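Local coordinates for protein Vpx (Simian immunodeficiency virus, PDB 4CC9), which redirects the host CUL4A-DDB1 ubiquitin ligase through DCAF-1 so that SAMHD1 is degraded, and helps bring the viral pre-integration complex into the nucleus, at residues B[53-58]-B[79-84]; B[34-39]-B[73-78]. All coordinates share one frame; numbering follows the deposited sequence.

Interaction 1. Residues B[53-58]-B[79-84]; sequences FQVWRR and LCLIQK
Val55 meets Leu81 and Ile82 through apolar carbons, closest at the methyls, and no hydrogen bond joins segments 53-58 and 79-84. Val55 CB faces the partner helix and already stands 4.3 Å from Ile82 CD1. From there the side chain forks. Val55 CG1 lies anti to the backbone N (chi1 175°), which carries it across the gap to two neighbours at once. Val55 CG1 is 4.1 Å from Ile82 CD1 and 4.2 Å from Leu81 CD1. On the other branch, Val55 CG2 stays 4.8 Å from Ile82 CD1. The two helices belong to the three-helix bundle of Vpx, 49-66 and 71-91 being consecutive and connected by a short link. With the CA atoms of Val55 and Ile82 8.3 Å apart, the short valine fits opposite the longer arms of Leu81 and Ile82. Ile82 starts off to the flank of its helix, and its CG1-CD1 arm brings the terminal methyl back to Val55, the two side chains running antiparallel alongside one another. Leu81 also packs on an apolar side chain of another protein's chain, and Lys84 NZ pairs with an acidic side chain there. The zinc ion lies about 12 Å from the Ile82 side chain.

Interaction 2. Residues B[34-39]-B[73-78]; sequences RTVEEI and YTKYRY
Val36 touches both Lys75 and Tyr78, one methyl for each, and so carries the contact from the side of 34-39. Just before it in sequence, Thr35 packs on Leu79, just beyond 73-78, while its OG1 hydrogen-bonds Trp31 O and a polar side chain of another protein's chain. The CA atoms of Val36 and Lys75, the nearest pair across the two segments, are 7.4 Å apart. Val36 CG1, wedged between the backbone N and the carbonyl carbon (chi1 44°), lies 3.7 Å from Lys75 CE, so the aliphatic part of the lysine serves as apolar packing. This is where the first and third helices of the bundle, 25-43 and 71-91, come together, and 73-78 falls in a probable nuclear localization signal. Val36 CG2 lies at the edge of the Tyr78 ring, near its plane, 4.2 Å from Tyr78 CE2. Tyrosine suits this place because its ring packs while its hydroxyl hydrogen-bonds Asn40. Glu37 comes next, but Glu37 OE2 stays 6.5 Å from Lys75 NZ; the ammonium is instead paired with Asp33, and Glu37 with Arg41. Ile39, one turn beyond Val36, points the same way but packs on Leu79 and Ile82, past the end of 73-78, which suits an apolar residue.

How the interactions relate
From the N terminus, the chain first lays down 34-39, then 53-58, then 73-78 and directly after it 79-84. Interaction 2 closes the longer loop, with 33 residues between its segments, and interaction 1 the shorter, with 20. The segments alternate, so the two closures cross instead of nesting. Helix 71-91 is common to both, lying against helix 25-43 and helix 49-66 along the same turns. The contacts also adjoin. Ile39 CG2 packs on Leu79 CD1 at 3.6 Å, and Trp56 meets the Tyr78 ring edge-to-face, so all three helices of the bundle are tied together.

Interaction 1. Residues B[53-58]-B[79-84]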
loop_
_atom_site.group_PDB
_atom_site.type_symbol
_atom_site.label_atom_id
_atom_site.label_comp_id
_atom_site.label_asym_id
_atom_site.label_seq_id
_atom_site.Cartn_x
_atom_site.Cartn_y
_atom_site.Cartn_z
ATOM N N PHE B 53 -24.751 -1.528 -8.567
ATOM C CA PHE B 53 -25.938 -0.801 -9.019
ATOM C C PHE B 53 -26.442 0.200 -7.988
ATOM O O PHE B 53 -26.770 1.336 -8.329
ATOM C CB PHE B 53 -27.052 -1.764 -9.426
ATOM C CG PHE B 53 -26.977 -2.191 -10.869
ATOM C CD1 PHE B 53 -26.095 -3.184 -11.267
ATOM C CD2 PHE B 53 -27.769 -1.575 -11.836
ATOM C CE1 PHE B 53 -26.015 -3.572 -12.605
ATOM C CE2 PHE B 53 -27.690 -1.962 -13.172
ATOM C CZ PHE B 53 -26.813 -2.962 -13.555
ATOM N N GLN B 54 -26.454 -0.201 -6.720
ATOM C CA GLN B 54 -26.968 0.671 -5.670
ATOM C C GLN B 54 -26.093 1.914 -5.414
ATOM O O GLN B 54 -26.609 3.024 -5.246
ATOM C CB GLN B 54 -27.173 -0.123 -4.388
ATOM C CG GLN B 54 -28.246 0.438 -3.494
ATOM N N VAL B 55 -24.778 1.736 -5.403
ATOM C CA VAL B 55 -23.893 2.871 -5.173
ATOM C C VAL B 55 -23.919 3.814 -6.376
ATOM O O VAL B 55 -23.880 5.038 -6.222
ATOM C CB VAL B 55 -22.448 2.429 -4.862
ATOM C CG1 VAL B 55 -21.551 3.638 -4.744
ATOM C CG2 VAL B 55 -22.405 1.595 -3.571
ATOM N N TRP B 56 -24.017 3.251 -7.575
ATOM C CA TRP B 56 -24.121 4.089 -8.772
ATOM C C TRP B 56 -25.374 4.973 -8.742
ATOM O O TRP B 56 -25.286 6.199 -8.880
ATOM C CB TRP B 56 -24.103 3.246 -10.048
ATOM C CG TRP B 56 -24.470 4.067 -11.243
ATOM C CD1 TRP B 56 -25.681 4.084 -11.892
ATOM C CD2 TRP B 56 -23.638 5.023 -11.922
ATOM N NE1 TRP B 56 -25.639 4.976 -12.941
ATOM C CE2 TRP B 56 -24.404 5.572 -12.980
ATOM C CE3 TRP B 56 -22.313 5.455 -11.750
ATOM C CZ2 TRP B 56 -23.894 6.542 -13.855
ATOM C CZ3 TRP B 56 -21.803 6.412 -12.622
ATOM C CH2 TRP B 56 -22.593 6.943 -13.668
ATOM N N ARG B 57 -26.532 4.349 -8.538
ATOM C CA ARG B 57 -27.802 5.075 -8.541
ATOM C C ARG B 57 -27.910 6.100 -7.416
ATOM O O ARG B 57 -28.457 7.189 -7.614
ATOM C CB ARG B 57 -28.970 4.104 -8.437
ATOM C CG ARG B 57 -29.027 3.055 -9.536
ATOM C CD ARG B 57 -30.091 2.007 -9.187
ATOM N NE ARG B 57 -30.907 1.742 -10.350
ATOM C CZ ARG B 57 -32.098 2.275 -10.558
ATOM N NH1 ARG B 57 -32.640 3.063 -9.648
ATOM N NH2 ARG B 57 -32.748 2.000 -11.673
ATOM N N ARG B 58 -27.402 5.762 -6.229
ATOM C CA ARG B 58 -27.472 6.718 -5.126
ATOM C C ARG B 58 -26.525 7.899 -5.344
ATOM O O ARG B 58 -26.903 9.041 -5.108
ATOM C CB ARG B 58 -27.247 6.035 -3.774
ATOM C CG ARG B 58 -28.308 4.986 -3.482
ATOM C CD ARG B 58 -28.010 4.202 -2.214
ATOM N NE ARG B 58 -28.357 4.970 -1.021
ATOM C CZ ARG B 58 -27.484 5.361 -0.099
ATOM N NH1 ARG B 58 -26.202 5.044 -0.218
ATOM N NH2 ARG B 58 -27.899 6.063 0.948
ATOM N N LEU B 79 -16.449 6.867 -8.746
ATOM C CA LEU B 79 -15.237 6.070 -8.951
ATOM C C LEU B 79 -14.431 5.950 -7.656
ATOM O O LEU B 79 -13.991 4.853 -7.299
ATOM C CB LEU B 79 -14.367 6.668 -10.074
ATOM C CG LEU B 79 -13.038 5.984 -10.394
ATOM C CD1 LEU B 79 -13.255 4.546 -10.820
ATOM C CD2 LEU B 79 -12.272 6.736 -11.472
ATOM N N CYS B 80 -14.256 7.061 -6.939
ATOM C CA CYS B 80 -13.459 7.023 -5.710
ATOM C C CYS B 80 -14.053 6.056 -4.680
ATOM O O CYS B 80 -13.311 5.343 -3.994
ATOM C CB CYS B 80 -13.249 8.432 -5.129
ATOM S SG CYS B 80 -12.203 9.542 -6.187
ATOM N N LEU B 81 -15.381 6.000 -4.598
ATOM C CA LEU B 81 -16.046 5.056 -3.683
ATOM C C LEU B 81 -15.828 3.597 -4.081
ATOM O O LEU B 81 -15.597 2.746 -3.216
ATOM C CB LEU B 81 -17.544 5.333 -3.603
ATOM C CG LEU B 81 -17.948 6.590 -2.839
ATOM C CD1 LEU B 81 -19.422 6.877 -3.060
ATOM C CD2 LEU B 81 -17.637 6.441 -1.338
ATOM N N ILE B 82 -15.908 3.303 -5.380
ATOM C CA ILE B 82 -15.697 1.931 -5.836
ATOM C C ILE B 82 -14.228 1.528 -5.696
ATOM O O ILE B 82 -13.935 0.369 -5.347
ATOM C CB ILE B 82 -16.179 1.702 -7.280
ATOM C CG1 ILE B 82 -17.658 2.091 -7.402
ATOM C CG2 ILE B 82 -16.023 0.237 -7.665
ATOM C CD1 ILE B 82 -18.560 1.361 -6.394
ATOM N N GLN B 83 -13.308 2.472 -5.935
ATOM C CA GLN B 83 -11.885 2.164 -5.780
ATOM C C GLN B 83 -11.624 1.774 -4.321
ATOM O O GLN B 83 -10.848 0.853 -4.060
ATOM C CB GLN B 83 -10.985 3.336 -6.213
ATOM C CG GLN B 83 -11.039 3.723 -7.704
ATOM C CD GLN B 83 -10.087 2.924 -8.601
ATOM O OE1 GLN B 83 -9.793 1.749 -8.351
ATOM N NE2 GLN B 83 -9.628 3.561 -9.673
ATOM N N LYS B 84 -12.298 2.438 -3.377
ATOM C CA LYS B 84 -12.124 2.095 -1.957
ATOM C C LYS B 84 -12.734 0.745 -1.610
ATOM O O LYS B 84 -12.152 -0.019 -0.837
ATOM C CB LYS B 84 -12.659 3.202 -1.034
ATOM C CG LYS B 84 -11.798 4.460 -1.085
ATOM C CD LYS B 84 -12.414 5.648 -0.377
ATOM C CE LYS B 84 -11.764 6.942 -0.904
ATOM N NZ LYS B 84 -12.105 8.156 -0.121
#

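Interaction 2. Residues B[34-39]-B[73-78]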
loop_
_atom_site.group_PDB
_atom_site.type_symbol
_atom_site.label_atom_id
_atom_site.label_comp_id
_atom_site.label_asym_id
_atom_site.label_seq_id
_atom_site.Cartn_x
_atom_site.Cartn_y
_atom_site.Cartn_z
ATOM N N ARG B 34 -13.015 6.070 -19.547
ATOM C CA ARG B 34 -12.505 4.722 -19.728
ATOM C C ARG B 34 -12.416 3.970 -18.402
ATOM O O ARG B 34 -12.814 2.804 -18.337
ATOM C CB ARG B 34 -11.157 4.753 -20.454
ATOM C CG ARG B 34 -10.681 3.398 -20.943
ATOM N N THR B 35 -11.942 4.635 -17.338
ATOM C CA THR B 35 -11.741 3.955 -16.045
ATOM C C THR B 35 -13.046 3.536 -15.345
ATOM O O THR B 35 -13.099 2.468 -14.715
ATOM C CB THR B 35 -10.874 4.799 -15.058
ATOM O OG1 THR B 35 -9.633 5.164 -15.678
ATOM C CG2 THR B 35 -10.560 4.008 -13.786
ATOM N N VAL B 36 -14.093 4.364 -15.437
ATOM C CA VAL B 36 -15.363 4.014 -14.788
ATOM C C VAL B 36 -15.943 2.748 -15.421
ATOM O O VAL B 36 -16.439 1.854 -14.714
ATOM C CB VAL B 36 -16.393 5.201 -14.727
ATOM C CG1 VAL B 36 -16.456 5.938 -16.031
ATOM C CG2 VAL B 36 -17.793 4.699 -14.368
ATOM N N GLU B 37 -15.834 2.645 -16.744
ATOM C CA GLU B 37 -16.336 1.461 -17.441
ATOM C C GLU B 37 -15.533 0.228 -17.051
ATOM O O GLU B 37 -16.098 -0.836 -16.783
ATOM C CB GLU B 37 -16.300 1.653 -18.955
ATOM C CG GLU B 37 -17.218 2.745 -19.449
ATOM C CD GLU B 37 -17.657 2.524 -20.886
ATOM O OE1 GLU B 37 -17.168 1.550 -21.507
ATOM O OE2 GLU B 37 -18.493 3.316 -21.390
ATOM N N GLU B 38 -14.212 0.379 -17.006
ATOM C CA GLU B 38 -13.345 -0.737 -16.657
ATOM C C GLU B 38 -13.501 -1.180 -15.198
ATOM O O GLU B 38 -13.554 -2.384 -14.920
ATOM C CB GLU B 38 -11.892 -0.424 -16.999
ATOM C CG GLU B 38 -11.621 -0.354 -18.503
ATOM C CD GLU B 38 -10.149 -0.130 -18.832
ATOM O OE1 GLU B 38 -9.339 -0.001 -17.886
ATOM O OE2 GLU B 38 -9.804 -0.086 -20.036
ATOM N N ILE B 39 -13.604 -0.236 -14.264
ATOM C CA ILE B 39 -13.776 -0.649 -12.871
ATOM C C ILE B 39 -15.079 -1.429 -12.676
ATOM O O ILE B 39 -15.110 -2.414 -11.927
ATOM C CB ILE B 39 -13.599 0.516 -11.845
ATOM C CG1 ILE B 39 -13.312 -0.036 -10.440
ATOM C CG2 ILE B 39 -14.815 1.432 -11.810
ATOM C CD1 ILE B 39 -12.848 1.039 -9.432
ATOM N N TYR B 73 -18.063 15.343 -12.617
ATOM C CA TYR B 73 -17.864 15.351 -11.176
ATOM C C TYR B 73 -18.582 14.154 -10.540
ATOM O O TYR B 73 -18.007 13.449 -9.693
ATOM C CB TYR B 73 -18.320 16.676 -10.565
ATOM C CG TYR B 73 -18.047 16.746 -9.090
ATOM C CD1 TYR B 73 -16.790 17.096 -8.609
ATOM C CD2 TYR B 73 -19.035 16.439 -8.175
ATOM C CE1 TYR B 73 -16.533 17.138 -7.245
ATOM C CE2 TYR B 73 -18.786 16.472 -6.813
ATOM C CZ TYR B 73 -17.540 16.818 -6.358
ATOM O OH TYR B 73 -17.311 16.848 -5.006
ATOM N N THR B 74 -19.815 13.902 -10.981
ATOM C CA THR B 74 -20.623 12.819 -10.426
ATOM C C THR B 74 -19.935 11.471 -10.638
ATOM O O THR B 74 -19.822 10.659 -9.708
ATOM C CB THR B 74 -22.024 12.786 -11.079
ATOM O OG1 THR B 74 -22.707 14.019 -10.810
ATOM C CG2 THR B 74 -22.847 11.635 -10.542
ATOM N N LYS B 75 -19.455 11.231 -11.853
ATOM C CA LYS B 75 -18.746 9.985 -12.125
ATOM C C LYS B 75 -17.501 9.856 -11.257
ATOM O O LYS B 75 -17.160 8.753 -10.816
ATOM C CB LYS B 75 -18.362 9.892 -13.592
ATOM C CG LYS B 75 -19.534 9.652 -14.512
ATOM C CD LYS B 75 -19.093 9.890 -15.939
ATOM C CE LYS B 75 -18.988 8.609 -16.697
ATOM N NZ LYS B 75 -18.383 8.882 -18.017
ATOM N N TYR B 76 -16.843 10.982 -10.984
ATOM C CA TYR B 76 -15.598 10.950 -10.229
ATOM C C TYR B 76 -15.808 10.595 -8.749
ATOM O O TYR B 76 -15.062 9.766 -8.196
ATOM C CB TYR B 76 -14.854 12.274 -10.377
ATOM C CG TYR B 76 -13.546 12.325 -9.624
ATOM C CD1 TYR B 76 -12.385 11.804 -10.175
ATOM C CD2 TYR B 76 -13.473 12.900 -8.358
ATOM C CE1 TYR B 76 -11.182 11.852 -9.479
ATOM C CE2 TYR B 76 -12.275 12.952 -7.657
ATOM C CZ TYR B 76 -11.135 12.434 -8.220
ATOM O OH TYR B 76 -9.949 12.493 -7.517
ATOM N N ARG B 77 -16.807 11.210 -8.102
ATOM C CA ARG B 77 -17.126 10.818 -6.718
ATOM C C ARG B 77 -17.501 9.335 -6.654
ATOM O O ARG B 77 -17.158 8.632 -5.700
ATOM C CB ARG B 77 -18.250 11.671 -6.112
ATOM C CG ARG B 77 -17.919 13.170 -6.027
ATOM C CD ARG B 77 -16.685 13.434 -5.163
ATOM N NE ARG B 77 -16.882 12.898 -3.823
ATOM C CZ ARG B 77 -17.374 13.586 -2.792
ATOM N NH1 ARG B 77 -17.708 14.868 -2.934
ATOM N NH2 ARG B 77 -17.534 12.985 -1.608
ATOM N N TYR B 78 -18.185 8.850 -7.683
ATOM C CA TYR B 78 -18.583 7.452 -7.699
ATOM C C TYR B 78 -17.355 6.534 -7.829
ATOM O O TYR B 78 -17.244 5.536 -7.115
ATOM C CB TYR B 78 -19.595 7.190 -8.830
ATOM C CG TYR B 78 -19.755 5.721 -9.161
ATOM C CD1 TYR B 78 -20.569 4.902 -8.389
ATOM C CD2 TYR B 78 -19.096 5.155 -10.247
ATOM C CE1 TYR B 78 -20.728 3.549 -8.690
ATOM C CE2 TYR B 78 -19.248 3.807 -10.555
ATOM C CZ TYR B 78 -20.064 3.016 -9.764
ATOM O OH TYR B 78 -20.225 1.689 -10.044
#